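Local coordinates for protein Endonuclease/exonuclease/phosphatase (Beutenbergia cavernae DSM 12333, PDB 4RUW) that is of unknown function but belongs to the endonuclease/exonuclease/phosphatase family, has a DNase I-like fold and binds a zinc ion, at residues Val58-Ile63 with Leu322-Asp327; Ala233-Ile238 with Arg293-Val298. One frame throughout, in Å; residues are numbered along the deposited sequence.

Contact 1. Residues Val58-Ile63 with Leu322-Asp327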
loop_
_atom_site.group_PDB
_atom_site.type_symbol
_atom_site.label_atom_id
_atom_site.label_comp_id
_atom_site.label_asym_id
_atom_site.label_seq_id
_atom_site.Cartn_x
_atom_site.Cartn_y
_atom_site.Cartn_z
ATOM N N VAL A 58 5.849 -8.147 -6.420
ATOM C CA VAL A 58 4.434 -7.939 -6.152
ATOM C C VAL A 58 3.982 -6.717 -6.915
ATOM O O VAL A 58 4.599 -5.649 -6.817
ATOM C CB VAL A 58 4.184 -7.695 -4.647
ATOM C CG1 VAL A 58 2.708 -7.380 -4.384
ATOM C CG2 VAL A 58 4.637 -8.893 -3.847
HETATM N N MSE A 59 2.903 -6.875 -7.666
HETATM C CA MSE A 59 2.343 -5.781 -8.432
HETATM C C MSE A 59 0.930 -5.490 -7.962
HETATM O O MSE A 59 0.192 -6.406 -7.596
HETATM C CB MSE A 59 2.337 -6.174 -9.904
HETATM C CG MSE A 59 1.718 -5.146 -10.853
HETATM SE SE MSE A 59 1.867 -5.641 -12.719
HETATM C CE MSE A 59 1.286 -3.942 -13.485
ATOM N N THR A 60 0.558 -4.214 -7.954
ATOM C CA THR A 60 -0.837 -3.843 -7.757
ATOM C C THR A 60 -1.278 -2.885 -8.858
ATOM O O THR A 60 -0.496 -2.034 -9.294
ATOM C CB THR A 60 -1.106 -3.236 -6.345
ATOM O OG1 THR A 60 -2.517 -3.102 -6.134
ATOM C CG2 THR A 60 -0.446 -1.882 -6.176
ATOM N N TRP A 61 -2.523 -3.015 -9.302
ATOM C CA TRP A 61 -2.999 -2.183 -10.392
ATOM C C TRP A 61 -4.507 -2.046 -10.377
ATOM O O TRP A 61 -5.230 -3.040 -10.416
ATOM C CB TRP A 61 -2.584 -2.799 -11.731
ATOM C CG TRP A 61 -2.596 -1.879 -12.914
ATOM C CD1 TRP A 61 -2.788 -0.519 -12.923
ATOM C CD2 TRP A 61 -2.393 -2.261 -14.283
ATOM N NE1 TRP A 61 -2.715 -0.042 -14.217
ATOM C CE2 TRP A 61 -2.469 -1.093 -15.066
ATOM C CE3 TRP A 61 -2.149 -3.482 -14.922
ATOM C CZ2 TRP A 61 -2.306 -1.110 -16.450
ATOM C CZ3 TRP A 61 -1.992 -3.498 -16.289
ATOM C CH2 TRP A 61 -2.073 -2.320 -17.041
ATOM N N ASN A 62 -4.980 -0.805 -10.367
ATOM C CA ASN A 62 -6.383 -0.519 -10.612
ATOM C C ASN A 62 -6.534 -0.436 -12.125
ATOM O O ASN A 62 -6.001 0.482 -12.753
ATOM C CB ASN A 62 -6.765 0.794 -9.935
ATOM C CG ASN A 62 -8.214 1.182 -10.170
ATOM O OD1 ASN A 62 -8.797 0.874 -11.209
ATOM N ND2 ASN A 62 -8.804 1.874 -9.197
ATOM N N ILE A 63 -7.217 -1.417 -12.708
ATOM C CA ILE A 63 -7.245 -1.554 -14.159
ATOM C C ILE A 63 -8.417 -0.852 -14.837
ATOM O O ILE A 63 -8.551 -0.944 -16.060
ATOM C CB ILE A 63 -7.213 -3.039 -14.610
ATOM C CG1 ILE A 63 -8.513 -3.777 -14.241
ATOM C CG2 ILE A 63 -5.978 -3.730 -14.054
ATOM C CD1 ILE A 63 -8.698 -5.096 -14.986
ATOM N N LEU A 322 -1.628 3.892 -12.817
ATOM C CA LEU A 322 -0.415 3.164 -13.146
ATOM C C LEU A 322 -0.258 1.957 -12.233
ATOM O O LEU A 322 -0.565 2.022 -11.042
ATOM C CB LEU A 322 0.813 4.056 -12.974
ATOM C CG LEU A 322 0.871 5.313 -13.840
ATOM C CD1 LEU A 322 2.124 6.107 -13.497
ATOM C CD2 LEU A 322 0.824 4.983 -15.337
ATOM N N GLY A 323 0.248 0.865 -12.788
ATOM C CA GLY A 323 0.623 -0.275 -11.974
ATOM C C GLY A 323 1.847 0.045 -11.128
ATOM O O GLY A 323 2.728 0.796 -11.551
ATOM N N VAL A 324 1.894 -0.510 -9.923
ATOM C CA VAL A 324 3.040 -0.356 -9.029
ATOM C C VAL A 324 3.688 -1.729 -8.906
ATOM O O VAL A 324 3.015 -2.710 -8.565
ATOM C CB VAL A 324 2.607 0.154 -7.631
ATOM C CG1 VAL A 324 3.803 0.229 -6.693
ATOM C CG2 VAL A 324 1.906 1.502 -7.740
ATOM N N VAL A 325 4.979 -1.806 -9.208
ATOM C CA VAL A 325 5.694 -3.073 -9.281
ATOM C C VAL A 325 6.858 -3.062 -8.312
ATOM O O VAL A 325 7.812 -2.311 -8.500
ATOM C CB VAL A 325 6.214 -3.333 -10.715
ATOM C CG1 VAL A 325 6.848 -4.718 -10.811
ATOM C CG2 VAL A 325 5.089 -3.162 -11.739
HETATM N N MSE A 326 6.768 -3.870 -7.263
HETATM C CA MSE A 326 7.761 -3.847 -6.191
HETATM C C MSE A 326 8.549 -5.135 -6.133
HETATM O O MSE A 326 7.984 -6.228 -6.235
HETATM C CB MSE A 326 7.072 -3.675 -4.839
HETATM C CG MSE A 326 6.202 -2.420 -4.719
HETATM SE SE MSE A 326 7.148 -0.757 -5.064
HETATM C CE MSE A 326 8.661 -1.014 -3.868
ATOM N N ASP A 327 9.856 -4.999 -5.932
ATOM C CA ASP A 327 10.738 -6.143 -5.730
ATOM C C ASP A 327 11.096 -6.197 -4.251
ATOM O O ASP A 327 11.730 -5.275 -3.718
ATOM C CB ASP A 327 11.992 -6.011 -6.592
ATOM C CG ASP A 327 11.704 -6.236 -8.069
ATOM O OD1 ASP A 327 11.012 -7.216 -8.404
ATOM O OD2 ASP A 327 12.158 -5.428 -8.903
HETATM O O HOH W 1 -2.940 1.129 -9.852
#
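The indole of Trp61 lies against the backbone of Gly323: Gly323 CA sits 3.8 Å from the centroid of the five-membered ring, 24° off the ring normal, a CH-pi contact over the face. The amide passes over the same pyrrole part, Gly323 N 3.3 Å from Trp61 CD1. Having CG anti to the backbone N (chi1 -161°) swings the indole across to Gly323, and NE1 donates to the carbonyl of His321, one residue before 322-327. Bare of a side chain, Gly323 also accepts the tip of Met59, a selenomethionine whose extended chain ends with CE 4.0 Å from Gly323 CA. Further along, Val325 CG2 rests 4.0 Å from Met59 CG.

Beneath these side chains two neighbouring strands, 55-62 and 324-330, of one sheet of the DNase I-like fold run antiparallel, their axes 167° apart. Val58 pairs with Met326 and Thr60 with Val324, each through two backbone hydrogen bonds; between them Met59 and Val325 form a non-hydrogen-bonded pair, where Met59 CA comes 3.1 Å from Val324 O in a CA-H...O contact. On the face of Val58 and Thr60, Thr60 CG2 lies beside Val324 CB at 3.9 Å, the two side chains pointing the same way. That face turns to Val298 of the second sheet, while Trp61 packs on Ile80 and Val83 of helix 77-87. Past the last direct rung a water at the indole edge continues the ladder, accepting from Asn62 N and donating to Leu322 O at 2.8 Å.

Contact 2. Residues Ala233-Ile238 with Arg293-Val298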
loop_
_atom_site.group_PDB
_atom_site.type_symbol
_atom_site.label_atom_id
_atom_site.label_comp_id
_atom_site.label_asym_id
_atom_site.label_seq_id
_atom_site.Cartn_x
_atom_site.Cartn_y
_atom_site.Cartn_z
ATOM N N ALA A 233 -2.035 -4.653 -0.395
ATOM C CA ALA A 233 -1.898 -3.909 -1.626
ATOM C C ALA A 233 -3.239 -3.473 -2.163
ATOM O O ALA A 233 -4.246 -4.155 -2.005
ATOM C CB ALA A 233 -1.152 -4.730 -2.673
ATOM N N GLY A 234 -3.224 -2.331 -2.837
ATOM C CA GLY A 234 -4.367 -1.871 -3.591
ATOM C C GLY A 234 -4.496 -0.372 -3.614
ATOM O O GLY A 234 -3.617 0.369 -3.159
ATOM N N ASP A 235 -5.619 0.066 -4.159
ATOM C CA ASP A 235 -5.951 1.471 -4.270
ATOM C C ASP A 235 -6.597 1.899 -2.955
ATOM O O ASP A 235 -7.796 1.712 -2.738
ATOM C CB ASP A 235 -6.915 1.636 -5.446
ATOM C CG ASP A 235 -7.322 3.076 -5.698
ATOM O OD1 ASP A 235 -6.957 3.977 -4.909
ATOM O OD2 ASP A 235 -8.037 3.298 -6.710
ATOM N N LEU A 236 -5.785 2.450 -2.063
ATOM C CA LEU A 236 -6.299 2.880 -0.773
ATOM C C LEU A 236 -6.987 4.235 -0.852
ATOM O O LEU A 236 -7.656 4.646 0.095
ATOM C CB LEU A 236 -5.197 2.895 0.284
ATOM C CG LEU A 236 -4.486 1.556 0.496
ATOM C CD1 LEU A 236 -3.492 1.665 1.633
ATOM C CD2 LEU A 236 -5.480 0.413 0.733
ATOM N N ASN A 237 -6.815 4.932 -1.979
ATOM C CA ASN A 237 -7.524 6.191 -2.208
ATOM C C ASN A 237 -7.187 7.282 -1.195
ATOM O O ASN A 237 -7.975 8.207 -0.979
ATOM C CB ASN A 237 -9.043 5.967 -2.267
ATOM C CG ASN A 237 -9.565 5.887 -3.681
ATOM O OD1 ASN A 237 -9.146 6.652 -4.553
ATOM N ND2 ASN A 237 -10.498 4.969 -3.921
ATOM N N ILE A 238 -6.016 7.165 -0.573
ATOM C CA ILE A 238 -5.530 8.180 0.350
ATOM C C ILE A 238 -4.116 8.565 -0.035
ATOM O O ILE A 238 -3.333 7.710 -0.451
ATOM C CB ILE A 238 -5.569 7.692 1.833
ATOM C CG1 ILE A 238 -4.681 6.457 2.048
ATOM C CG2 ILE A 238 -7.001 7.436 2.261
ATOM C CD1 ILE A 238 -4.577 6.035 3.513
ATOM N N ARG A 293 -0.240 12.581 -5.684
ATOM C CA ARG A 293 -1.324 11.665 -6.047
ATOM C C ARG A 293 -0.864 10.221 -6.220
ATOM O O ARG A 293 -1.090 9.580 -7.253
ATOM C CB ARG A 293 -2.094 12.191 -7.260
ATOM C CG ARG A 293 -2.927 13.414 -6.910
ATOM C CD ARG A 293 -3.773 13.883 -8.067
ATOM N NE ARG A 293 -4.738 14.873 -7.609
ATOM C CZ ARG A 293 -5.509 15.595 -8.409
ATOM N NH1 ARG A 293 -5.418 15.443 -9.725
ATOM N NH2 ARG A 293 -6.360 16.471 -7.888
ATOM N N ARG A 294 -0.200 9.728 -5.179
ATOM C CA ARG A 294 0.201 8.335 -5.060
ATOM C C ARG A 294 -0.792 7.708 -4.096
ATOM O O ARG A 294 -0.762 7.999 -2.894
ATOM C CB ARG A 294 1.629 8.241 -4.517
ATOM C CG ARG A 294 2.163 6.820 -4.415
ATOM C CD ARG A 294 3.627 6.800 -4.030
ATOM N NE ARG A 294 3.847 7.223 -2.647
ATOM C CZ ARG A 294 3.979 6.382 -1.620
ATOM N NH1 ARG A 294 3.904 5.067 -1.809
ATOM N NH2 ARG A 294 4.194 6.856 -0.397
ATOM N N ILE A 295 -1.692 6.882 -4.628
ATOM C CA ILE A 295 -2.809 6.361 -3.840
ATOM C C ILE A 295 -2.946 4.847 -3.958
ATOM O O ILE A 295 -3.848 4.260 -3.342
ATOM C CB ILE A 295 -4.150 7.064 -4.205
ATOM C CG1 ILE A 295 -4.501 6.848 -5.680
ATOM C CG2 ILE A 295 -4.108 8.556 -3.854
ATOM C CD1 ILE A 295 -5.889 7.346 -6.045
ATOM N N ASP A 296 -2.070 4.225 -4.742
ATOM C CA ASP A 296 -1.991 2.773 -4.871
ATOM C C ASP A 296 -0.703 2.361 -4.174
ATOM O O ASP A 296 0.343 2.945 -4.434
ATOM C CB ASP A 296 -1.912 2.378 -6.339
ATOM C CG ASP A 296 -3.171 2.731 -7.124
ATOM O OD1 ASP A 296 -3.298 3.879 -7.613
ATOM O OD2 ASP A 296 -4.032 1.841 -7.294
ATOM N N TYR A 297 -0.791 1.379 -3.275
ATOM C CA TYR A 297 0.312 1.055 -2.388
ATOM C C TYR A 297 0.590 -0.440 -2.337
ATOM O O TYR A 297 -0.309 -1.267 -2.536
ATOM C CB TYR A 297 -0.033 1.471 -0.954
ATOM C CG TYR A 297 -0.227 2.945 -0.702
ATOM C CD1 TYR A 297 0.811 3.727 -0.214
ATOM C CD2 TYR A 297 -1.459 3.545 -0.901
ATOM C CE1 TYR A 297 0.635 5.065 0.052
ATOM C CE2 TYR A 297 -1.648 4.885 -0.633
ATOM C CZ TYR A 297 -0.595 5.643 -0.160
ATOM O OH TYR A 297 -0.760 6.975 0.132
ATOM N N VAL A 298 1.832 -0.774 -1.993
ATOM C CA VAL A 298 2.186 -2.102 -1.512
ATOM C C VAL A 298 2.838 -1.928 -0.150
ATOM O O VAL A 298 3.912 -1.327 -0.049
ATOM C CB VAL A 298 3.139 -2.840 -2.486
ATOM C CG1 VAL A 298 3.524 -4.195 -1.903
ATOM C CG2 VAL A 298 2.486 -2.985 -3.847
#
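With chi1 at -64°, CG of Tyr297 stands anti to its carbonyl carbon, and the ring reaches past Leu236 until its hydroxyl meets the backbone of Ile238. Tyr297 OH donates to Ile238 O at 2.7 Å; the acceptor lies in the ring plane, but the hydroxyl is tilted 32° out of the carbonyl plane. The Leu236 and Tyr297 side chains cross at about a right angle, CD1 3.8 Å from Tyr297 CD2. In Ile295, CG1 lies between the backbone N and the carbonyl carbon, chi1 61°, and its CD1 ends 3.6 Å from Asn237 OD1 and close to Asp235 OD1; Asn237 ND2 bonds to Leu201 O.

Gly234 and Tyr297 form an antiparallel hydrogen-bonded pair, joining strand 230-233 to strand 296-300 at the point where the first chain turns a corner. Residues 234-237 are the Gly-Asp-x-Asn motif of this family, here set against the strand that carries Asp296. Ile295 O faces two successive amides of the turn, both weakly: Leu236 N at 2.9 Å and Asn237 N at 3.3 Å.

Asp235 and Asp296 cross beside the pair, Asp296 OD2 3.4 Å from Asp235 CB. Their OD2 atoms are 4.3 Å apart. Bonds from Thr278 OG1 and His321 ND1 to Asp296 OD1 help fix the rotation of that carboxylate, as Asn62 probably does for Asp235.

In the fold
Contact 1 joins strands 55-62 and 324-330 in one mixed six-stranded sheet, contact 2 strands 230-233 and 296-300 in the other; their centres are about 10 Å apart. Along the chain the order is 58-63, 233-238, 293-298, 322-327, so both halves of contact 2 fall between those of contact 1. The two sheets pack face to face as the inner layers of the alpha/beta sandwich: Met326 CG meets Val298 CB at 3.8 Å, and Thr60 OG1 approaches Gly234 CA. Nearer the strand ends Asn62 ND2 probably bonds to Asp235 OD2 at 3.0 Å, a polar tie beside the packed faces. Together the contacts hold one strand pair of each sheet against the other in the core of the DNase I-like domain.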